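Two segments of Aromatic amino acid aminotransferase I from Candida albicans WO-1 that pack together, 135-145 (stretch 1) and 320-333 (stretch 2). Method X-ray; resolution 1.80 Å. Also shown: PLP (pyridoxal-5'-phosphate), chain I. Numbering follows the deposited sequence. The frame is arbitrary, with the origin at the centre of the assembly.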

# COMPACT_ATOMS: atom_id res chain seq x y z
N VAL B 135 4.04 17.92 -2.69
CA VAL B 135 4.32 16.48 -2.87
C VAL B 135 3.79 15.74 -1.65
O VAL B 135 3.91 16.25 -0.51
CB VAL B 135 5.82 16.26 -3.09
CG1 VAL B 135 6.29 16.97 -4.34
CG2 VAL B 135 6.63 16.73 -1.91
N ILE B 136 3.23 14.57 -1.89
CA ILE B 136 2.86 13.58 -0.84
C ILE B 136 3.50 12.25 -1.24
O ILE B 136 3.82 12.04 -2.42
CB ILE B 136 1.32 13.49 -0.70
CG1 ILE B 136 0.62 13.07 -2.00
CG2 ILE B 136 0.79 14.83 -0.17
CD1 ILE B 136 -0.86 12.70 -1.86
N VAL B 137 3.70 11.39 -0.27
CA VAL B 137 4.27 10.06 -0.51
C VAL B 137 3.19 9.15 -1.12
O VAL B 137 1.96 9.36 -0.93
CB VAL B 137 4.90 9.49 0.76
CG1 VAL B 137 6.05 10.36 1.18
CG2 VAL B 137 3.88 9.29 1.88
N SER B 138 3.67 8.18 -1.89
CA SER B 138 2.91 7.01 -2.38
C SER B 138 3.71 5.76 -2.05
O SER B 138 4.90 5.88 -1.68
CB SER B 138 2.67 7.12 -3.85
OG SER B 138 3.86 6.80 -4.55
N VAL B 139 3.10 4.59 -2.23
CA VAL B 139 3.86 3.31 -2.15
C VAL B 139 4.18 2.82 -3.56
O VAL B 139 4.36 1.59 -3.77
CB VAL B 139 3.12 2.29 -1.26
CG1 VAL B 139 2.98 2.84 0.14
CG2 VAL B 139 1.75 1.93 -1.80
N GLY B 140 4.38 3.76 -4.47
CA GLY B 140 4.69 3.50 -5.87
C GLY B 140 3.59 3.93 -6.80
O GLY B 140 2.47 4.23 -6.34
N ASN B 141 3.91 3.95 -8.10
CA ASN B 141 3.00 4.47 -9.13
C ASN B 141 1.79 3.53 -9.30
O ASN B 141 0.73 4.03 -9.71
CB ASN B 141 3.77 4.73 -10.43
CG ASN B 141 4.58 6.00 -10.45
OD1 ASN B 141 4.80 6.65 -9.40
ND2 ASN B 141 5.05 6.35 -11.63
N THR B 142 1.94 2.24 -9.02
CA THR B 142 0.82 1.27 -9.07
C THR B 142 -0.30 1.78 -8.14
O THR B 142 -1.43 2.01 -8.59
CB THR B 142 1.27 -0.15 -8.70
OG1 THR B 142 2.39 -0.44 -9.55
CG2 THR B 142 0.14 -1.13 -8.91
N GLU B 143 0.05 1.99 -6.89
CA GLU B 143 -0.90 2.49 -5.86
C GLU B 143 -1.33 3.90 -6.27
O GLU B 143 -2.57 4.15 -6.27
CB GLU B 143 -0.28 2.52 -4.47
CG GLU B 143 -1.18 3.25 -3.48
CD GLU B 143 -0.88 4.72 -3.32
OE1 GLU B 143 0.26 5.03 -2.89
OE2 GLU B 143 -1.79 5.56 -3.54
N ALA B 144 -0.39 4.78 -6.64
CA ALA B 144 -0.74 6.19 -6.93
C ALA B 144 -1.79 6.23 -8.06
O ALA B 144 -2.71 7.01 -7.96
CB ALA B 144 0.47 7.02 -7.24
N TRP B 145 -1.69 5.34 -9.06
CA TRP B 145 -2.67 5.25 -10.17
C TRP B 145 -4.04 4.77 -9.64
O TRP B 145 -5.11 5.38 -9.97
CB TRP B 145 -2.11 4.36 -11.28
CG TRP B 145 -3.15 4.07 -12.31
CD1 TRP B 145 -3.63 2.84 -12.65
CD2 TRP B 145 -3.84 5.03 -13.13
NE1 TRP B 145 -4.62 2.97 -13.60
CE2 TRP B 145 -4.74 4.29 -13.94
CE3 TRP B 145 -3.83 6.43 -13.22
CZ2 TRP B 145 -5.61 4.90 -14.83
CZ3 TRP B 145 -4.68 7.03 -14.13
CH2 TRP B 145 -5.54 6.26 -14.93
N ARG B 320 -7.07 15.40 -0.92
CA ARG B 320 -8.03 14.30 -1.15
C ARG B 320 -7.30 12.95 -1.29
O ARG B 320 -7.82 11.93 -0.80
CB ARG B 320 -8.91 14.58 -2.36
CG ARG B 320 -9.85 15.77 -2.17
CD ARG B 320 -10.99 15.49 -1.21
NE ARG B 320 -10.70 15.83 0.18
CZ ARG B 320 -11.50 15.60 1.21
NH1 ARG B 320 -11.14 16.02 2.41
NH2 ARG B 320 -12.67 14.98 1.05
N TYR B 321 -6.16 12.91 -1.96
CA TYR B 321 -5.31 11.69 -1.94
C TYR B 321 -4.94 11.32 -0.49
O TYR B 321 -4.93 10.14 -0.18
CB TYR B 321 -4.03 11.87 -2.74
CG TYR B 321 -4.13 11.74 -4.23
CD1 TYR B 321 -4.46 12.84 -5.02
CD2 TYR B 321 -3.74 10.58 -4.87
CE1 TYR B 321 -4.46 12.76 -6.41
CE2 TYR B 321 -3.76 10.48 -6.26
CZ TYR B 321 -4.10 11.58 -7.03
OH TYR B 321 -4.06 11.51 -8.40
N VAL B 322 -4.56 12.29 0.36
CA VAL B 322 -4.14 11.98 1.75
C VAL B 322 -5.32 11.35 2.52
O VAL B 322 -5.14 10.29 3.13
CB VAL B 322 -3.59 13.24 2.44
CG1 VAL B 322 -3.32 12.95 3.91
CG2 VAL B 322 -2.32 13.75 1.75
N ARG B 323 -6.52 11.89 2.39
CA ARG B 323 -7.74 11.30 3.02
C ARG B 323 -7.89 9.85 2.56
O ARG B 323 -8.15 8.98 3.40
CB ARG B 323 -8.97 12.13 2.63
CG ARG B 323 -8.89 13.56 3.13
CD ARG B 323 -8.97 13.66 4.65
NE ARG B 323 -7.71 13.57 5.39
CZ ARG B 323 -6.82 14.54 5.58
NH1 ARG B 323 -6.98 15.74 5.04
NH2 ARG B 323 -5.75 14.30 6.31
N LEU B 324 -7.74 9.58 1.28
CA LEU B 324 -7.87 8.20 0.76
C LEU B 324 -6.74 7.35 1.33
O LEU B 324 -7.04 6.24 1.86
CB LEU B 324 -7.85 8.20 -0.76
CG LEU B 324 -7.81 6.82 -1.41
CD1 LEU B 324 -8.98 5.95 -1.00
CD2 LEU B 324 -7.80 6.99 -2.93
N HIS B 325 -5.51 7.84 1.28
CA HIS B 325 -4.34 7.08 1.81
C HIS B 325 -4.54 6.67 3.28
O HIS B 325 -4.17 5.55 3.61
CB HIS B 325 -3.06 7.88 1.63
CG HIS B 325 -2.49 7.83 0.26
ND1 HIS B 325 -1.45 8.63 -0.09
CD2 HIS B 325 -2.74 7.05 -0.81
CE1 HIS B 325 -1.08 8.36 -1.33
NE2 HIS B 325 -1.84 7.42 -1.80
N GLU B 326 -5.09 7.56 4.13
CA GLU B 326 -5.39 7.29 5.55
C GLU B 326 -6.16 5.98 5.76
O GLU B 326 -5.83 5.30 6.72
CB GLU B 326 -6.17 8.44 6.20
CG GLU B 326 -5.20 9.51 6.57
CD GLU B 326 -5.79 10.87 6.88
OE1 GLU B 326 -7.01 11.08 6.65
OE2 GLU B 326 -5.00 11.74 7.31
N VAL B 327 -7.10 5.65 4.88
CA VAL B 327 -7.96 4.44 5.04
C VAL B 327 -7.69 3.38 3.97
O VAL B 327 -8.47 2.42 3.89
CB VAL B 327 -9.44 4.87 5.05
CG1 VAL B 327 -9.69 5.80 6.22
CG2 VAL B 327 -9.86 5.52 3.74
N SER B 328 -6.63 3.52 3.18
CA SER B 328 -6.20 2.50 2.18
C SER B 328 -4.79 2.03 2.57
O SER B 328 -4.67 1.21 3.52
CB SER B 328 -6.37 3.03 0.77
OG SER B 328 -5.50 4.11 0.47
N VAL B 329 -3.74 2.68 2.11
CA VAL B 329 -2.36 2.15 2.33
C VAL B 329 -1.74 2.67 3.62
O VAL B 329 -0.76 2.03 4.06
CB VAL B 329 -1.44 2.38 1.12
CG1 VAL B 329 -1.93 1.55 -0.04
CG2 VAL B 329 -1.32 3.84 0.75
N GLN B 330 -2.22 3.79 4.16
CA GLN B 330 -1.81 4.42 5.44
C GLN B 330 -0.50 5.20 5.23
O GLN B 330 -0.50 6.46 5.34
CB GLN B 330 -1.80 3.31 6.49
CG GLN B 330 -2.35 3.75 7.83
CD GLN B 330 -1.27 4.44 8.62
OE1 GLN B 330 -0.09 4.10 8.50
NE2 GLN B 330 -1.67 5.41 9.42
N ASN B 331 0.58 4.51 4.87
CA ASN B 331 1.91 5.14 4.70
C ASN B 331 2.84 4.12 4.09
O ASN B 331 2.59 2.95 4.23
CB ASN B 331 2.48 5.60 6.04
CG ASN B 331 2.33 7.10 6.22
OD1 ASN B 331 2.47 7.85 5.24
ND2 ASN B 331 2.09 7.54 7.45
N PRO B 332 3.92 4.54 3.40
CA PRO B 332 4.96 3.60 3.00
C PRO B 332 5.62 2.97 4.22
O PRO B 332 5.56 3.58 5.33
CB PRO B 332 5.99 4.49 2.29
CG PRO B 332 5.21 5.71 1.90
CD PRO B 332 4.25 5.92 3.04
N SER B 333 6.29 1.84 4.01
CA SER B 333 7.22 1.22 4.97
C SER B 333 8.15 2.30 5.56
O SER B 333 8.84 3.05 4.78
CB SER B 333 8.06 0.16 4.33
OG SER B 333 9.13 -0.21 5.20
N1 PLP I . 3.37 2.77 -14.36
C2 PLP I . 3.83 2.31 -15.53
C2A PLP I . 3.33 2.94 -16.78
C3 PLP I . 4.76 1.28 -15.59
O3 PLP I . 5.14 0.82 -16.82
C4 PLP I . 5.20 0.69 -14.38
C4A PLP I . 6.15 -0.42 -14.42
C5 PLP I . 4.73 1.20 -13.16
C6 PLP I . 3.81 2.21 -13.21
C5A PLP I . 5.10 0.58 -11.84
O4P PLP I . 5.49 1.59 -10.87
P PLP I . 5.80 1.30 -9.39
O1P PLP I . 6.27 2.66 -8.92
O2P PLP I . 6.89 0.20 -9.37
O3P PLP I . 4.50 0.83 -8.72
O HOH W 1 0.28 10.34 0.96

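Strand 135-138 runs alongside helix 320-327 at 25°, with 9.7 Å between axes at closest approach. Ile136 points its CB toward the helix. With chi1 p and chi2 t, its CD1 lies 3.4 Å from Tyr321 CB, while its CG2 meets Val322 CG2 at 3.8 Å. Ile136 CD1 also lies 4.0 Å from Val322 CG2, so the side chain spans Tyr321 and Val322 without giving one branch to each.

Glu143 makes the polar link. Its chi1 is t, but chi2 is -93°, between the usual wells. This bend brings the carboxylate back toward the strand end and to His325. NE2 of His325 donates to OE2 of Glu143 at 2.5 Å, a short hydrogen bond, with OE2 near the plane of the imidazole. The other oxygen, OE1, accepts from Val139 N at 2.9 Å, so the carboxylate ties helix 320-327, through His325, to the loop after the strand. His325, chi1 m, is held on its other nitrogen too. A water lies 2.6 Å from its ND1 and donates to Val137 O at 2.7 Å.

Val137 and Val139, both chi1 m, pack on Pro332. Val137 CG2 is 3.6 Å from Pro332 CD, and Val139 CG1 is 3.6 Å from Pro332 CA. Val139 also uses CG2, which reaches Val329 CG1 at 4.1 Å.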